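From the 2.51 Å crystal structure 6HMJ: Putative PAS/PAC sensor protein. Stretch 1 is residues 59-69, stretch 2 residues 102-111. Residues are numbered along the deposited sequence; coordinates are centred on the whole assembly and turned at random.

Stretch 1, residues 59-69: EWQAGLQRCLA
Stretch 2 (102-111) RVRAVTGVIT

This is a small contact made by apolar side chains, in which one side of a helix packs on a strand and the loop before it, with no hydrogen bond between the two stretches. Residues 59-69 are helical throughout, with phi/psi near -65/-43. Successive i to i+4 bonds hold the helix, from Gly63 N to Glu59 O at 3.0 Å through Ala69 N to Gln65 O at 3.2 Å. Residues 105-111 form an extended strand. Arg104, at -85/-41, breaks the extended course just before it. The N-to-C directions of helix and strand make an angle of 134°, and their axes approach to 8.5 Å. Across the stretches, the CA atoms of Leu68 and Val103 pair at 5.9 Å.

Val106 (chi1 t) has the largest covered area and points toward the helix. It meets three side chains: its CG2 lies 3.5 Å from Leu68 CD2 and 3.8 Å from Cys67 SG, and its CG1 lies 4.0 Å from Leu64 CD1. The CA-to-CB bonds of Leu64 (t, p) and Leu68 (m, t) point sideways to the other stretch, but the side-chain ends come nearer to it. Cys67 (t) points toward it.

Val103 (p) also points toward the helix. Its CG2 sits 4.1 Å from Leu68 CD2. Its CG1 is modelled only 2.9 Å from Leu68 O, which is too close and should not be read as an interaction.

Farther along, Trp60 (t, chi2 92°) and Ile110 (m, t) point toward each other's stretch. Trp60 CZ2 and Ile110 CD1 are 4.4 Å apart, a looser approach made obliquely to the ring. Trp60 NE1 is hydrogen-bonded elsewhere in the structure. Between Val106 and Ile110, Gly108 offers no side chain toward the helix. Ala105 and Thr107 point away, in keeping with the alternation of a strand. In all, 298 Å² is buried, counting both sides.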

# COMPACT_ATOMS: atom_id res chain seq x y z
N GLU A 59 51.11 -9.28 30.05
CA GLU A 59 49.89 -9.26 30.87
C GLU A 59 49.44 -10.67 31.20
O GLU A 59 48.94 -10.93 32.30
CB GLU A 59 48.78 -8.51 30.14
CG GLU A 59 47.52 -8.32 30.98
CD GLU A 59 46.35 -7.80 30.16
OE1 GLU A 59 46.59 -7.27 29.06
OE2 GLU A 59 45.20 -7.92 30.62
N TRP A 60 49.61 -11.60 30.26
CA TRP A 60 49.21 -12.98 30.48
C TRP A 60 50.07 -13.63 31.56
O TRP A 60 49.55 -14.27 32.48
CB TRP A 60 49.32 -13.75 29.16
CG TRP A 60 48.50 -15.00 29.09
CD1 TRP A 60 47.23 -15.12 28.62
CD2 TRP A 60 48.92 -16.32 29.47
NE1 TRP A 60 46.81 -16.43 28.70
CE2 TRP A 60 47.83 -17.18 29.22
CE3 TRP A 60 50.09 -16.85 30.01
CZ2 TRP A 60 47.89 -18.55 29.49
CZ3 TRP A 60 50.15 -18.21 30.27
CH2 TRP A 60 49.05 -19.04 30.01
N GLN A 61 51.39 -13.47 31.46
CA GLN A 61 52.29 -13.98 32.48
C GLN A 61 51.92 -13.43 33.86
O GLN A 61 51.84 -14.18 34.84
CB GLN A 61 53.73 -13.61 32.13
CG GLN A 61 54.44 -14.63 31.25
CD GLN A 61 55.66 -14.06 30.54
OE1 GLN A 61 56.16 -14.65 29.58
NE2 GLN A 61 56.16 -12.91 31.01
N ALA A 62 51.69 -12.12 33.95
CA ALA A 62 51.35 -11.51 35.23
C ALA A 62 50.06 -12.10 35.79
O ALA A 62 49.98 -12.40 36.99
CB ALA A 62 51.23 -10.00 35.08
N GLY A 63 49.04 -12.25 34.94
CA GLY A 63 47.80 -12.84 35.40
C GLY A 63 47.99 -14.25 35.93
O GLY A 63 47.36 -14.65 36.92
N LEU A 64 48.86 -15.03 35.28
CA LEU A 64 49.14 -16.37 35.77
C LEU A 64 49.89 -16.33 37.09
O LEU A 64 49.58 -17.10 38.01
CB LEU A 64 49.94 -17.14 34.72
CG LEU A 64 50.35 -18.57 35.08
CD1 LEU A 64 49.18 -19.33 35.70
CD2 LEU A 64 50.86 -19.30 33.85
N GLN A 65 50.89 -15.45 37.21
CA GLN A 65 51.60 -15.31 38.48
C GLN A 65 50.69 -14.74 39.56
O GLN A 65 50.78 -15.12 40.73
CB GLN A 65 52.83 -14.42 38.30
CG GLN A 65 54.01 -15.11 37.62
CD GLN A 65 54.47 -16.33 38.39
OE1 GLN A 65 54.36 -16.39 39.61
NE2 GLN A 65 55.00 -17.32 37.67
N ARG A 66 49.79 -13.82 39.19
CA ARG A 66 48.89 -13.22 40.16
C ARG A 66 47.93 -14.26 40.74
O ARG A 66 47.74 -14.33 41.96
CB ARG A 66 48.12 -12.07 39.53
CG ARG A 66 47.01 -11.50 40.41
CD ARG A 66 46.50 -10.16 39.89
NE ARG A 66 46.33 -10.16 38.44
CZ ARG A 66 47.24 -9.71 37.56
NH1 ARG A 66 46.98 -9.76 36.26
NH2 ARG A 66 48.40 -9.22 37.98
N CYS A 67 47.32 -15.07 39.87
CA CYS A 67 46.38 -16.08 40.34
C CYS A 67 47.07 -17.09 41.25
O CYS A 67 46.45 -17.61 42.18
CB CYS A 67 45.74 -16.80 39.15
SG CYS A 67 44.42 -17.97 39.60
N LEU A 68 48.35 -17.37 41.00
CA LEU A 68 49.09 -18.28 41.87
C LEU A 68 49.21 -17.70 43.28
O LEU A 68 48.75 -18.30 44.25
CB LEU A 68 50.48 -18.53 41.28
CG LEU A 68 50.58 -19.51 40.10
CD1 LEU A 68 51.98 -19.47 39.51
CD2 LEU A 68 50.20 -20.92 40.49
N ALA A 69 49.78 -16.50 43.39
CA ALA A 69 50.01 -15.91 44.70
C ALA A 69 48.70 -15.52 45.38
O ALA A 69 48.49 -15.81 46.56
CB ALA A 69 50.93 -14.70 44.58
N ARG A 102 46.75 -22.95 50.54
CA ARG A 102 47.47 -22.18 49.52
C ARG A 102 47.05 -22.60 48.12
O ARG A 102 46.12 -23.39 47.95
CB ARG A 102 48.98 -22.36 49.69
N VAL A 103 47.72 -22.06 47.11
CA VAL A 103 47.42 -22.40 45.72
C VAL A 103 48.12 -23.71 45.39
O VAL A 103 49.35 -23.80 45.41
CB VAL A 103 47.85 -21.28 44.76
CG1 VAL A 103 49.36 -21.05 44.81
CG2 VAL A 103 47.39 -21.61 43.34
N ARG A 104 47.33 -24.74 45.11
CA ARG A 104 47.88 -26.04 44.75
C ARG A 104 48.18 -26.08 43.26
O ARG A 104 49.22 -26.61 42.84
CB ARG A 104 46.91 -27.12 45.21
CG ARG A 104 47.43 -28.55 45.23
CD ARG A 104 46.42 -29.38 46.00
NE ARG A 104 46.73 -30.79 46.13
CZ ARG A 104 45.98 -31.65 46.82
NH1 ARG A 104 44.89 -31.22 47.44
NH2 ARG A 104 46.32 -32.93 46.90
N ALA A 105 47.29 -25.51 42.45
CA ALA A 105 47.46 -25.43 41.01
C ALA A 105 46.51 -24.36 40.49
O ALA A 105 45.60 -23.91 41.21
CB ALA A 105 47.21 -26.78 40.32
N VAL A 106 46.71 -23.95 39.25
CA VAL A 106 45.85 -22.98 38.58
C VAL A 106 45.23 -23.65 37.36
O VAL A 106 45.95 -24.22 36.52
CB VAL A 106 46.61 -21.71 38.17
CG1 VAL A 106 45.79 -20.89 37.18
CG2 VAL A 106 46.93 -20.87 39.39
N THR A 107 43.91 -23.59 37.27
CA THR A 107 43.19 -24.07 36.10
C THR A 107 42.99 -22.90 35.14
O THR A 107 42.47 -21.85 35.53
CB THR A 107 41.84 -24.68 36.48
OG1 THR A 107 42.03 -25.66 37.50
CG2 THR A 107 41.19 -25.33 35.27
N GLY A 108 43.40 -23.09 33.89
CA GLY A 108 43.24 -22.08 32.86
C GLY A 108 42.26 -22.56 31.81
O GLY A 108 42.16 -23.75 31.52
N VAL A 109 41.51 -21.61 31.25
CA VAL A 109 40.58 -21.88 30.16
C VAL A 109 40.84 -20.82 29.10
O VAL A 109 40.58 -19.63 29.32
CB VAL A 109 39.12 -21.84 30.62
CG1 VAL A 109 38.18 -22.07 29.45
CG2 VAL A 109 38.87 -22.87 31.72
N ILE A 110 41.35 -21.25 27.95
CA ILE A 110 41.63 -20.36 26.83
C ILE A 110 40.49 -20.51 25.83
O ILE A 110 40.26 -21.61 25.31
CB ILE A 110 42.99 -20.68 26.18
CG1 ILE A 110 44.08 -20.68 27.26
CG2 ILE A 110 43.30 -19.67 25.08
CD1 ILE A 110 45.46 -20.99 26.73
N THR A 111 39.79 -19.41 25.56
CA THR A 111 38.61 -19.43 24.71
C THR A 111 38.88 -18.61 23.45
O THR A 111 39.44 -17.52 23.52
CB THR A 111 37.39 -18.86 25.45
OG1 THR A 111 37.27 -19.50 26.73
CG2 THR A 111 36.13 -19.10 24.65